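Local coordinates for protein alkaline phosphatase (Thermus thermophilus, PDB 7KWD) that probably hydrolyses phosphate monoesters at alkaline pH as a homodimeric enzyme that uses zinc and magnesium ions, at residues I42-D47 against L291-V296; S95-N100 against T108-L113; V136-T141 against E175-G180; T141-H146 against D228-Y233; H146-S151 against Q268-R273. All coordinates share one frame; numbering follows the deposited sequence.

Contact 1. Residues I42-D47 against L291-V296; sequences IVFVYD and LAADEV. With MG (magnesium ion), chain D; ZN (zinc ion), chain E.
F44 and Y46, alternate residues of the strand I42-Y46, meet A293 and V296 on the helix L291-V296, which covers one side of the central sheet in the α/β sandwich of the alkaline phosphatases. Strand and helix run almost antiparallel, at 169°, with their axes 10.6 Å apart, so the large aromatic side chains bridge the two layers. On the helix the first contact is A293, whose small methyl group takes both rings. Its CB lies 3.6 Å from F44 CZ, and it sits obliquely to the ring of Y46, whose CZ is equally near. A293 O comes to the edge of the phenylalanine, 3.5 Å from F44 CE2. The two aromatic rings also touch, with Y46 CE1 over one face of F44 toward its rim. D294 follows and joins the contact through a water, which accepts from Y46 OH at 2.7 Å and donates to D294 OD1 at 2.8 Å; the same carboxylate is held by R67 and by the backbone N atoms of A70 and L71. One turn beyond A293, V296 closes the row. An alanine in place of F44 would probably open a gap between strand and helix, with the A293 and V296 methyls and Y46 CE1 losing the ring they pack on. Next after Y46, D47 OD1 binds zinc and OD2 binds magnesium, which places this contact beside the metal site. F44 CG is anti to the backbone N (chi1 -170°), and at the far end of the ring CE2 lies 3.8 Å from V296 CG1.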
# COMPACT_ATOMS: atom_id res chain seq x y z
N ILE A 42 19.48 9.36 14.13
CA ILE A 42 18.15 9.97 14.17
C ILE A 42 17.19 8.96 13.58
O ILE A 42 17.46 8.43 12.49
CB ILE A 42 18.10 11.30 13.39
CG1 ILE A 42 19.20 12.24 13.88
CG2 ILE A 42 16.73 11.93 13.55
CD1 ILE A 42 19.37 13.49 13.07
N VAL A 43 16.11 8.68 14.29
CA VAL A 43 15.06 7.78 13.80
C VAL A 43 13.77 8.58 13.66
O VAL A 43 13.24 9.08 14.66
CB VAL A 43 14.86 6.57 14.73
CG1 VAL A 43 13.84 5.60 14.13
CG2 VAL A 43 16.19 5.83 15.05
N PHE A 44 13.26 8.69 12.45
CA PHE A 44 12.08 9.49 12.12
C PHE A 44 10.98 8.49 11.80
O PHE A 44 10.99 7.86 10.73
CB PHE A 44 12.38 10.45 10.97
CG PHE A 44 11.30 11.47 10.73
CD1 PHE A 44 10.17 11.55 11.49
CD2 PHE A 44 11.43 12.35 9.63
CE1 PHE A 44 9.16 12.45 11.22
CE2 PHE A 44 10.43 13.30 9.37
CZ PHE A 44 9.29 13.35 10.17
N VAL A 45 10.05 8.31 12.73
CA VAL A 45 8.93 7.38 12.55
C VAL A 45 7.73 8.14 11.99
O VAL A 45 7.29 9.12 12.59
CB VAL A 45 8.55 6.69 13.86
CG1 VAL A 45 7.36 5.75 13.62
CG2 VAL A 45 9.75 5.97 14.44
N TYR A 46 7.22 7.67 10.85
CA TYR A 46 5.93 8.08 10.32
C TYR A 46 4.90 7.06 10.82
O TYR A 46 4.76 5.98 10.26
CB TYR A 46 5.98 8.11 8.79
CG TYR A 46 6.62 9.31 8.12
CD1 TYR A 46 7.95 9.65 8.34
CD2 TYR A 46 5.92 10.05 7.17
CE1 TYR A 46 8.53 10.71 7.68
CE2 TYR A 46 6.50 11.10 6.49
CZ TYR A 46 7.80 11.43 6.75
OH TYR A 46 8.38 12.49 6.09
N ASP A 47 4.17 7.39 11.88
CA ASP A 47 3.27 6.44 12.48
C ASP A 47 2.02 6.26 11.62
O ASP A 47 1.36 7.24 11.29
CB ASP A 47 2.88 6.88 13.89
CG ASP A 47 2.39 5.74 14.71
OD1 ASP A 47 1.43 5.09 14.24
OD2 ASP A 47 2.98 5.46 15.80
N LEU A 291 2.65 16.54 5.39
CA LEU A 291 3.35 17.73 4.93
C LEU A 291 4.15 18.35 6.08
O LEU A 291 5.27 18.82 5.88
CB LEU A 291 2.38 18.77 4.35
CG LEU A 291 1.63 18.33 3.10
CD1 LEU A 291 0.83 19.45 2.50
CD2 LEU A 291 2.58 17.81 2.01
N ALA A 292 3.63 18.28 7.29
CA ALA A 292 4.43 18.73 8.43
C ALA A 292 5.68 17.86 8.62
O ALA A 292 6.75 18.37 8.96
CB ALA A 292 3.59 18.69 9.71
N ALA A 293 5.53 16.55 8.48
CA ALA A 293 6.69 15.67 8.52
C ALA A 293 7.70 16.03 7.43
O ALA A 293 8.91 15.97 7.65
CB ALA A 293 6.25 14.21 8.35
N ASP A 294 7.20 16.42 6.25
CA ASP A 294 8.10 16.73 5.14
C ASP A 294 8.97 17.92 5.48
O ASP A 294 10.17 17.94 5.16
CB ASP A 294 7.29 16.96 3.86
CG ASP A 294 8.04 16.53 2.62
OD1 ASP A 294 8.30 15.31 2.45
OD2 ASP A 294 8.37 17.41 1.80
N GLU A 295 8.41 18.91 6.16
CA GLU A 295 9.25 20.04 6.58
C GLU A 295 10.33 19.58 7.53
O GLU A 295 11.45 20.11 7.52
CB GLU A 295 8.40 21.12 7.25
CG GLU A 295 7.50 21.87 6.30
CD GLU A 295 6.68 22.96 7.02
OE1 GLU A 295 5.44 22.97 6.84
OE2 GLU A 295 7.28 23.78 7.76
N VAL A 296 10.00 18.61 8.39
CA VAL A 296 10.98 18.09 9.34
C VAL A 296 12.08 17.35 8.59
O VAL A 296 13.27 17.49 8.91
CB VAL A 296 10.30 17.17 10.37
CG1 VAL A 296 11.35 16.45 11.24
CG2 VAL A 296 9.35 18.00 11.27
MG MG D . 2.99 6.41 17.72
ZN ZN E . 1.72 3.11 15.15
O HOH W 1 6.86 13.65 4.17
O HOH W 2 3.39 7.22 19.64
O HOH W 3 1.84 5.15 18.68
O HOH W 4 1.04 7.48 17.04

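Contact 2. Residues S95-N100 against T108-L113; sequences SSAAGN and TVNGGL. With ZN (zinc ion), chain E.
The helix that begins at S95, the predicted phosphoserine nucleophile of the active site, is clasped by the loop T108-L113 that follows it, chiefly through S96 and N100. N100 does most of the gripping. Its ND2 gives one hydrogen to T108 OG1 at 3.0 Å, nearly straight (162°) and close to the amide plane. The other goes to G112 O at 2.9 Å, more bent and from above the plane of that carbonyl. With OD1 taken up by A114 N, the whole amide is fixed in rotation. A turn earlier, S96 OG sits between its own backbone N and carbonyl carbon (chi1 54°) and accepts from G111 N at 2.9 Å, while it is also hydrogen-bonded to E94 OE2. G111 has backbone angles that a side chain would not tolerate, since a CB would be jammed against the preceding carbonyl. Van der Waals contacts fill the rest: A97 CB lies 3.4 Å from N110 OD1, and S96 CB meets L113 CD2 at 3.8 Å. N110 turns its ND2 to S331 O of the second subunit, which links this loop to the dimer interface. Between them, S96 and N100 tie the first turns of the helix to its own following loop, and this probably helps to hold S95 in place, whose OG binds the zinc ion at 2.1 Å.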
# COMPACT_ATOMS: atom_id res chain seq x y z
N SER A 95 1.04 -0.13 17.92
CA SER A 95 2.24 0.70 17.99
C SER A 95 3.28 0.18 18.98
O SER A 95 4.48 0.34 18.74
CB SER A 95 1.84 2.12 18.34
OG SER A 95 1.66 2.90 17.19
N SER A 96 2.85 -0.39 20.12
CA SER A 96 3.85 -0.83 21.10
C SER A 96 4.65 -2.01 20.58
O SER A 96 5.88 -2.03 20.68
CB SER A 96 3.20 -1.20 22.44
OG SER A 96 2.17 -2.14 22.28
N ALA A 97 3.97 -3.01 20.00
CA ALA A 97 4.70 -4.13 19.43
C ALA A 97 5.56 -3.68 18.25
O ALA A 97 6.69 -4.15 18.08
CB ALA A 97 3.73 -5.24 19.01
N ALA A 98 5.08 -2.73 17.46
CA ALA A 98 5.88 -2.25 16.34
C ALA A 98 7.11 -1.52 16.84
O ALA A 98 8.23 -1.78 16.40
CB ALA A 98 5.03 -1.34 15.46
N GLY A 99 6.91 -0.63 17.82
CA GLY A 99 8.04 0.06 18.41
C GLY A 99 9.01 -0.90 19.07
O GLY A 99 10.23 -0.75 18.95
N ASN A 100 8.47 -1.90 19.76
CA ASN A 100 9.30 -2.93 20.37
C ASN A 100 10.17 -3.64 19.34
O ASN A 100 11.33 -3.95 19.61
CB ASN A 100 8.42 -3.96 21.07
CG ASN A 100 7.86 -3.46 22.37
OD1 ASN A 100 8.17 -2.36 22.80
ND2 ASN A 100 7.01 -4.28 22.99
N THR A 108 6.87 -8.97 19.85
CA THR A 108 6.13 -9.02 21.11
C THR A 108 4.65 -9.07 20.80
O THR A 108 4.21 -8.94 19.65
CB THR A 108 6.45 -7.82 22.01
OG1 THR A 108 6.05 -6.61 21.35
CG2 THR A 108 7.93 -7.76 22.27
N VAL A 109 3.89 -9.34 21.84
CA VAL A 109 2.44 -9.29 21.78
C VAL A 109 2.01 -7.83 21.82
O VAL A 109 2.63 -7.02 22.52
CB VAL A 109 1.86 -10.10 22.94
CG1 VAL A 109 0.41 -9.76 23.11
CG2 VAL A 109 2.11 -11.61 22.69
N ASN A 110 0.96 -7.50 21.07
CA ASN A 110 0.45 -6.13 21.06
C ASN A 110 0.13 -5.69 22.48
O ASN A 110 -0.57 -6.40 23.21
CB ASN A 110 -0.82 -6.03 20.19
CG ASN A 110 -0.54 -6.30 18.69
OD1 ASN A 110 0.61 -6.40 18.27
ND2 ASN A 110 -1.62 -6.42 17.89
N GLY A 111 0.65 -4.52 22.88
CA GLY A 111 0.21 -3.98 24.16
C GLY A 111 1.23 -3.50 25.17
O GLY A 111 1.06 -2.42 25.76
N GLY A 112 2.26 -4.29 25.43
CA GLY A 112 3.30 -3.87 26.34
C GLY A 112 4.46 -3.13 25.67
O GLY A 112 4.70 -3.25 24.47
N LEU A 113 5.16 -2.35 26.48
CA LEU A 113 6.33 -1.58 26.07
C LEU A 113 7.59 -2.30 26.51
O LEU A 113 7.79 -2.52 27.70
CB LEU A 113 6.30 -0.19 26.69
CG LEU A 113 5.15 0.71 26.26
CD1 LEU A 113 5.15 2.03 27.05
CD2 LEU A 113 5.24 1.00 24.75
ZN ZN E . 1.72 3.11 15.15

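Contact 3. Residues V136-T141 against E175-G180; sequences VGLVTT and EVYLGG
L138 and Y177 lie side by side on one face of a parallel strand pair, V136-T140 against V176-L178, in the central sheet of the alkaline phosphatase fold. The tight part is the middle. L138 N donates to V176 O, L178 N to L138 O and T140 N to L178 O, each at 2.9 Å. L138 O is met nearly along its C=O axis, at 169°. Above this regular backbone, L138 CD1 comes to the edge of the tyrosine ring, 3.8 Å from Y177 CE1, and helix 162-172 covers that face. On the other face V139 and L178 point the same way, CG2 to CD1 at 4.0 Å; V139 packs on helix 247-259. The fit is close at G179 too: a CB there would fall only 3.0 Å from T140 CG2. T140 turns its OG1 to E270, a magnesium ligand, so this end of the pair borders the metal site. Packing is slacker toward the start, where G137 brings no side chain and V176 CG1 comes no nearer to V139 CG2 than 4.5 Å. There V136 O is shared by V176 N and, weakly, by E175 N. E175, partly exposed, offers its side chain as acceptor: a bend at chi2 (78°) folds the chain back, and V136 N reaches E175 OE1 at 2.9 Å from above the carboxylate plane.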
# COMPACT_ATOMS: atom_id res chain seq x y z
N VAL A 136 19.92 11.43 24.64
CA VAL A 136 18.70 10.88 24.10
C VAL A 136 17.66 11.98 24.00
O VAL A 136 17.48 12.76 24.95
CB VAL A 136 18.16 9.72 24.97
CG1 VAL A 136 16.82 9.19 24.44
CG2 VAL A 136 19.16 8.61 25.05
N GLY A 137 16.96 12.03 22.87
CA GLY A 137 15.84 12.94 22.69
C GLY A 137 14.64 12.19 22.13
O GLY A 137 14.77 11.31 21.30
N LEU A 138 13.45 12.55 22.64
CA LEU A 138 12.18 12.06 22.12
C LEU A 138 11.30 13.26 21.74
O LEU A 138 10.99 14.11 22.58
CB LEU A 138 11.47 11.17 23.15
CG LEU A 138 12.25 9.95 23.65
CD1 LEU A 138 11.57 9.26 24.83
CD2 LEU A 138 12.42 8.96 22.51
N VAL A 139 10.89 13.32 20.49
CA VAL A 139 10.11 14.44 20.00
C VAL A 139 8.93 13.87 19.25
O VAL A 139 9.12 13.08 18.31
CB VAL A 139 10.94 15.36 19.07
CG1 VAL A 139 10.05 16.51 18.57
CG2 VAL A 139 12.13 15.92 19.81
N THR A 140 7.72 14.29 19.63
CA THR A 140 6.56 13.71 18.95
C THR A 140 5.36 14.64 18.98
O THR A 140 5.30 15.55 19.79
CB THR A 140 6.18 12.37 19.59
OG1 THR A 140 4.98 11.87 19.00
CG2 THR A 140 5.95 12.56 21.08
N THR A 141 4.42 14.38 18.08
CA THR A 141 3.13 15.07 18.09
C THR A 141 2.08 14.32 18.90
O THR A 141 0.98 14.85 19.10
CB THR A 141 2.61 15.27 16.66
OG1 THR A 141 2.54 14.01 15.98
CG2 THR A 141 3.49 16.23 15.88
N GLU A 175 17.75 13.66 27.66
CA GLU A 175 18.11 15.06 27.64
C GLU A 175 16.99 15.94 27.10
O GLU A 175 16.89 17.11 27.48
CB GLU A 175 19.39 15.25 26.82
CG GLU A 175 20.70 14.95 27.59
CD GLU A 175 21.02 13.44 27.77
OE1 GLU A 175 20.23 12.53 27.34
OE2 GLU A 175 22.10 13.16 28.35
N VAL A 176 16.16 15.40 26.22
CA VAL A 176 15.07 16.16 25.60
C VAL A 176 13.82 15.29 25.52
O VAL A 176 13.85 14.19 24.96
CB VAL A 176 15.41 16.65 24.18
CG1 VAL A 176 14.19 17.33 23.53
CG2 VAL A 176 16.61 17.58 24.18
N TYR A 177 12.70 15.82 26.00
CA TYR A 177 11.37 15.23 25.87
C TYR A 177 10.43 16.33 25.39
O TYR A 177 10.22 17.31 26.11
CB TYR A 177 10.84 14.71 27.20
CG TYR A 177 11.55 13.58 27.88
CD1 TYR A 177 11.41 12.27 27.41
CD2 TYR A 177 12.27 13.79 29.04
CE1 TYR A 177 12.02 11.22 28.07
CE2 TYR A 177 12.90 12.75 29.69
CZ TYR A 177 12.76 11.46 29.21
OH TYR A 177 13.37 10.42 29.86
N LEU A 178 9.83 16.16 24.21
CA LEU A 178 8.94 17.16 23.65
C LEU A 178 7.73 16.49 23.04
O LEU A 178 7.88 15.56 22.24
CB LEU A 178 9.62 18.00 22.58
CG LEU A 178 10.81 18.84 22.99
CD1 LEU A 178 11.49 19.37 21.76
CD2 LEU A 178 10.39 19.97 23.93
N GLY A 179 6.55 16.96 23.40
CA GLY A 179 5.31 16.42 22.85
C GLY A 179 4.11 16.93 23.62
O GLY A 179 4.16 18.00 24.24
N GLY A 180 3.02 16.15 23.55
CA GLY A 180 1.81 16.43 24.28
C GLY A 180 1.77 15.74 25.65
O GLY A 180 2.76 15.18 26.12

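Contact 4. Residues T141-H146 against D228-Y233; sequences TTTVTH and DGHVPY
H230 is lodged between T142, T143 and H146 where two loops meet, one leaving strand 135-140 and the other following strand 222-225. Both strands are parallel members of the central sheet, and the loops lie at their C-terminal ends, where α/β enzymes usually carry their active sites. Two hydrogen bonds join the loops. V231 N donates to T141 O at 2.8 Å, while the imidazole of H230 serves as acceptor: T143 N points at its ND1 from 3.0 Å, close to the ring plane and fairly straight (159°). H230 presents its edge to the face of H146 in a T-shaped stack, the planes at 87° and the centroids 5.0 Å apart; its CE1 stands over the rim of H146, 3.7 Å from CD2. One histidine is thus held at ND1 by a main-chain N-H and at CE1 by a ring, which limits how it can turn. H146, at the N-cap of helix 147-153, is predicted to bind magnesium, so the stack lies beside the metal site. Among the van der Waals contacts, V231 CG2 packs on T141 O and T142 CB touches H230 ND1. T143 OG1, between the backbone N and the carbonyl carbon (chi1 53°), is hydrogen-bonded to E162; CG2 rests 3.5 Å from G229 C. Within the loop a type I turn from T143 to H146 is pinned at T143 O, which accepts H146 N at 3.0 Å and, from the opposite face of its plane, T142 OG1 at 2.9 Å.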
# COMPACT_ATOMS: atom_id res chain seq x y z
N THR A 141 4.42 14.38 18.08
CA THR A 141 3.13 15.07 18.09
C THR A 141 2.08 14.32 18.90
O THR A 141 0.98 14.85 19.10
CB THR A 141 2.61 15.27 16.66
OG1 THR A 141 2.54 14.01 15.98
CG2 THR A 141 3.49 16.23 15.88
N THR A 142 2.37 13.09 19.35
CA THR A 142 1.50 12.45 20.32
C THR A 142 1.84 12.96 21.72
O THR A 142 2.79 13.74 21.91
CB THR A 142 1.64 10.93 20.27
OG1 THR A 142 2.95 10.56 20.70
CG2 THR A 142 1.39 10.38 18.85
N THR A 143 1.09 12.48 22.72
CA THR A 143 1.56 12.57 24.10
C THR A 143 2.98 12.05 24.15
O THR A 143 3.34 11.08 23.48
CB THR A 143 0.67 11.77 25.05
OG1 THR A 143 0.56 10.44 24.57
CG2 THR A 143 -0.73 12.39 25.15
N VAL A 144 3.83 12.75 24.92
CA VAL A 144 5.24 12.44 24.89
C VAL A 144 5.51 11.06 25.47
O VAL A 144 6.55 10.44 25.15
CB VAL A 144 5.99 13.56 25.63
CG1 VAL A 144 5.75 13.46 27.16
CG2 VAL A 144 7.45 13.49 25.28
N THR A 145 4.59 10.55 26.28
CA THR A 145 4.63 9.25 26.93
C THR A 145 3.97 8.15 26.08
O THR A 145 3.79 7.02 26.55
CB THR A 145 3.90 9.37 28.29
OG1 THR A 145 2.63 9.99 28.03
CG2 THR A 145 4.64 10.25 29.29
N HIS A 146 3.58 8.46 24.86
CA HIS A 146 2.89 7.49 24.02
C HIS A 146 3.83 6.36 23.60
O HIS A 146 5.03 6.36 23.87
CB HIS A 146 2.28 8.21 22.82
CG HIS A 146 1.01 7.60 22.32
ND1 HIS A 146 0.89 7.13 21.03
CD2 HIS A 146 -0.20 7.42 22.91
CE1 HIS A 146 -0.34 6.67 20.85
NE2 HIS A 146 -1.02 6.84 21.98
N ASP A 228 -3.02 19.16 26.44
CA ASP A 228 -3.49 18.27 27.49
C ASP A 228 -3.24 16.82 27.09
O ASP A 228 -2.72 16.03 27.90
CB ASP A 228 -4.98 18.45 27.78
CG ASP A 228 -5.40 17.69 29.03
OD1 ASP A 228 -4.98 18.12 30.13
OD2 ASP A 228 -6.08 16.66 28.91
N GLY A 229 -3.65 16.46 25.86
CA GLY A 229 -3.39 15.16 25.26
C GLY A 229 -2.43 15.27 24.09
O GLY A 229 -1.39 15.93 24.20
N HIS A 230 -2.75 14.65 22.95
CA HIS A 230 -1.86 14.76 21.79
C HIS A 230 -1.80 16.20 21.29
O HIS A 230 -2.73 16.98 21.47
CB HIS A 230 -2.35 13.88 20.66
CG HIS A 230 -2.56 12.46 21.05
ND1 HIS A 230 -1.55 11.69 21.57
CD2 HIS A 230 -3.65 11.67 20.98
CE1 HIS A 230 -2.01 10.48 21.82
NE2 HIS A 230 -3.28 10.44 21.46
N VAL A 231 -0.67 16.54 20.69
CA VAL A 231 -0.56 17.85 20.03
C VAL A 231 -1.55 17.91 18.89
O VAL A 231 -1.79 16.89 18.22
CB VAL A 231 0.88 18.09 19.53
CG1 VAL A 231 1.02 19.47 18.92
CG2 VAL A 231 1.85 17.89 20.67
N PRO A 232 -2.19 19.06 18.64
CA PRO A 232 -3.15 19.14 17.53
C PRO A 232 -2.53 18.78 16.18
O PRO A 232 -1.36 19.05 15.90
CB PRO A 232 -3.60 20.61 17.57
CG PRO A 232 -3.44 21.02 19.02
CD PRO A 232 -2.23 20.25 19.52
N TYR A 233 -3.39 18.23 15.32
CA TYR A 233 -3.04 18.04 13.92
C TYR A 233 -2.50 19.31 13.28
O TYR A 233 -2.98 20.42 13.57
CB TYR A 233 -4.26 17.58 13.14
CG TYR A 233 -4.80 16.24 13.49
CD1 TYR A 233 -4.15 15.09 13.05
CD2 TYR A 233 -6.00 16.11 14.21
CE1 TYR A 233 -4.69 13.81 13.34
CE2 TYR A 233 -6.52 14.87 14.51
CZ TYR A 233 -5.85 13.72 14.08
OH TYR A 233 -6.34 12.46 14.35

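Contact 5. Residues H146-S151 against Q268-R273; sequences HATPAS and QVEAGR. With MG (magnesium ion), chain D.
T148 and P149, on the first turn of helix 147-151, face Q268 and E270 of the strand Q268-A271, which runs nearly antiparallel to the helix at 166° with the axes 9.2 Å apart. Q268 stretches across with CG anti to its backbone N (chi1 -173°) and lays its amide against the helix. NE2 donates to T148 O at 3.1 Å, a straight bond that arrives from well above the carbonyl plane, and S151 OG donates to the same oxygen from the opposite face. The amide oxygen lies against P149, which has no N-H to offer, and against T148 CG2, 3.4 Å from OE1. A leucine in place of Q268 would probably leave T148 O with S151 OG alone of these two donors and loosen the hold of strand on helix. Two residues along, E270 and T148 converge on magnesium, with E270 OE2 at 2.0 Å and T148 OG1 at 2.4 Å from the metal. The other carboxylate oxygen, OE1, also held by T140, receives a hydrogen from a metal-bound water. That water also accepts from T148 N and lies in the plane of the H146 ring, 2.9 Å from ND1. H146 therefore approaches the ion through water, with ND1 4.0 Å from magnesium. A second metal-bound water donates to G272 O, where a CB on the glycine would clash with E270 CD. Three waters, D47 OD2, T148 and E270 make six ligands, the aspartate-threonine-glutamate magnesium site characteristic of alkaline phosphatases.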
# COMPACT_ATOMS: atom_id res chain seq x y z
N HIS A 146 3.58 8.46 24.86
CA HIS A 146 2.89 7.49 24.02
C HIS A 146 3.83 6.36 23.60
O HIS A 146 5.03 6.36 23.87
CB HIS A 146 2.28 8.21 22.82
CG HIS A 146 1.01 7.60 22.32
ND1 HIS A 146 0.89 7.13 21.03
CD2 HIS A 146 -0.20 7.42 22.91
CE1 HIS A 146 -0.34 6.67 20.85
NE2 HIS A 146 -1.02 6.84 21.98
N ALA A 147 3.23 5.35 22.96
CA ALA A 147 3.91 4.06 22.80
C ALA A 147 5.19 4.18 21.99
O ALA A 147 6.20 3.56 22.33
CB ALA A 147 2.98 3.07 22.11
N THR A 148 5.18 4.99 20.93
CA THR A 148 6.32 4.95 20.01
C THR A 148 7.57 5.51 20.67
O THR A 148 8.61 4.84 20.66
CB THR A 148 5.97 5.67 18.72
OG1 THR A 148 4.87 5.01 18.08
CG2 THR A 148 7.16 5.67 17.80
N PRO A 149 7.55 6.70 21.26
CA PRO A 149 8.73 7.16 22.00
C PRO A 149 9.02 6.29 23.20
O PRO A 149 10.20 5.96 23.47
CB PRO A 149 8.36 8.60 22.42
CG PRO A 149 6.88 8.69 22.26
CD PRO A 149 6.51 7.73 21.14
N ALA A 150 7.97 5.88 23.93
CA ALA A 150 8.23 5.20 25.19
C ALA A 150 8.87 3.85 24.95
O ALA A 150 9.73 3.42 25.74
CB ALA A 150 6.94 5.07 25.99
N SER A 151 8.48 3.16 23.87
CA SER A 151 9.02 1.83 23.62
C SER A 151 10.51 1.86 23.36
O SER A 151 11.16 0.82 23.39
CB SER A 151 8.32 1.19 22.43
OG SER A 151 8.72 1.87 21.23
N GLN A 268 14.64 10.21 18.51
CA GLN A 268 13.46 9.76 17.81
C GLN A 268 12.59 10.98 17.54
O GLN A 268 12.31 11.77 18.46
CB GLN A 268 12.68 8.72 18.60
CG GLN A 268 11.51 8.13 17.78
CD GLN A 268 10.48 7.36 18.60
OE1 GLN A 268 9.43 7.90 18.95
NE2 GLN A 268 10.75 6.09 18.86
N VAL A 269 12.22 11.18 16.29
CA VAL A 269 11.20 12.14 15.90
C VAL A 269 10.01 11.34 15.43
O VAL A 269 10.18 10.46 14.59
CB VAL A 269 11.68 13.08 14.78
CG1 VAL A 269 10.59 14.10 14.42
CG2 VAL A 269 12.99 13.74 15.19
N GLU A 270 8.82 11.64 15.95
CA GLU A 270 7.63 10.92 15.57
C GLU A 270 6.58 11.85 14.98
O GLU A 270 6.15 12.81 15.64
CB GLU A 270 6.99 10.16 16.74
CG GLU A 270 6.04 9.07 16.17
CD GLU A 270 5.00 8.64 17.15
OE1 GLU A 270 4.96 9.25 18.25
OE2 GLU A 270 4.27 7.71 16.83
N ALA A 271 6.20 11.58 13.74
CA ALA A 271 5.00 12.16 13.15
C ALA A 271 3.90 11.19 13.52
O ALA A 271 3.48 10.34 12.73
CB ALA A 271 5.14 12.34 11.65
N GLY A 272 3.45 11.30 14.78
CA GLY A 272 2.62 10.27 15.36
C GLY A 272 1.16 10.36 15.08
O GLY A 272 0.41 9.43 15.46
N ARG A 273 0.69 11.44 14.45
CA ARG A 273 -0.75 11.60 14.27
C ARG A 273 -1.18 11.37 12.83
O ARG A 273 -2.38 11.46 12.52
CB ARG A 273 -1.19 12.99 14.75
CG ARG A 273 -0.74 13.27 16.21
CD ARG A 273 -1.69 14.17 17.02
NE ARG A 273 -2.96 13.48 17.25
CZ ARG A 273 -4.11 14.09 17.49
NH1 ARG A 273 -4.17 15.42 17.56
NH2 ARG A 273 -5.19 13.36 17.67
MG MG D . 2.99 6.41 17.72
O HOH W 2 3.39 7.22 19.64
O HOH W 4 1.04 7.48 17.04
O HOH W 3 1.84 5.15 18.68

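The five contacts lie in and beside the metal site of the α/β core. Strands 40-46, 265-271, 135-140 and 176-178 lie next to one another in that order, so contacts 1, 5 and 3 follow the sheet, their centres about 11 and 9 Å apart in turn. Contact 4 shares T141 with contact 3 and H146 with contact 5. The centre of contact 2 lies about 21 Å from that of contact 1 and about 12 Å from that of contact 5; contacts 1 and 2 reach the same zinc ion. Along the chain contact 1 spans the others, and contact 2 closes before the interleaved 3, 4 and 5. Distant parts of the sequence thus build the metal site.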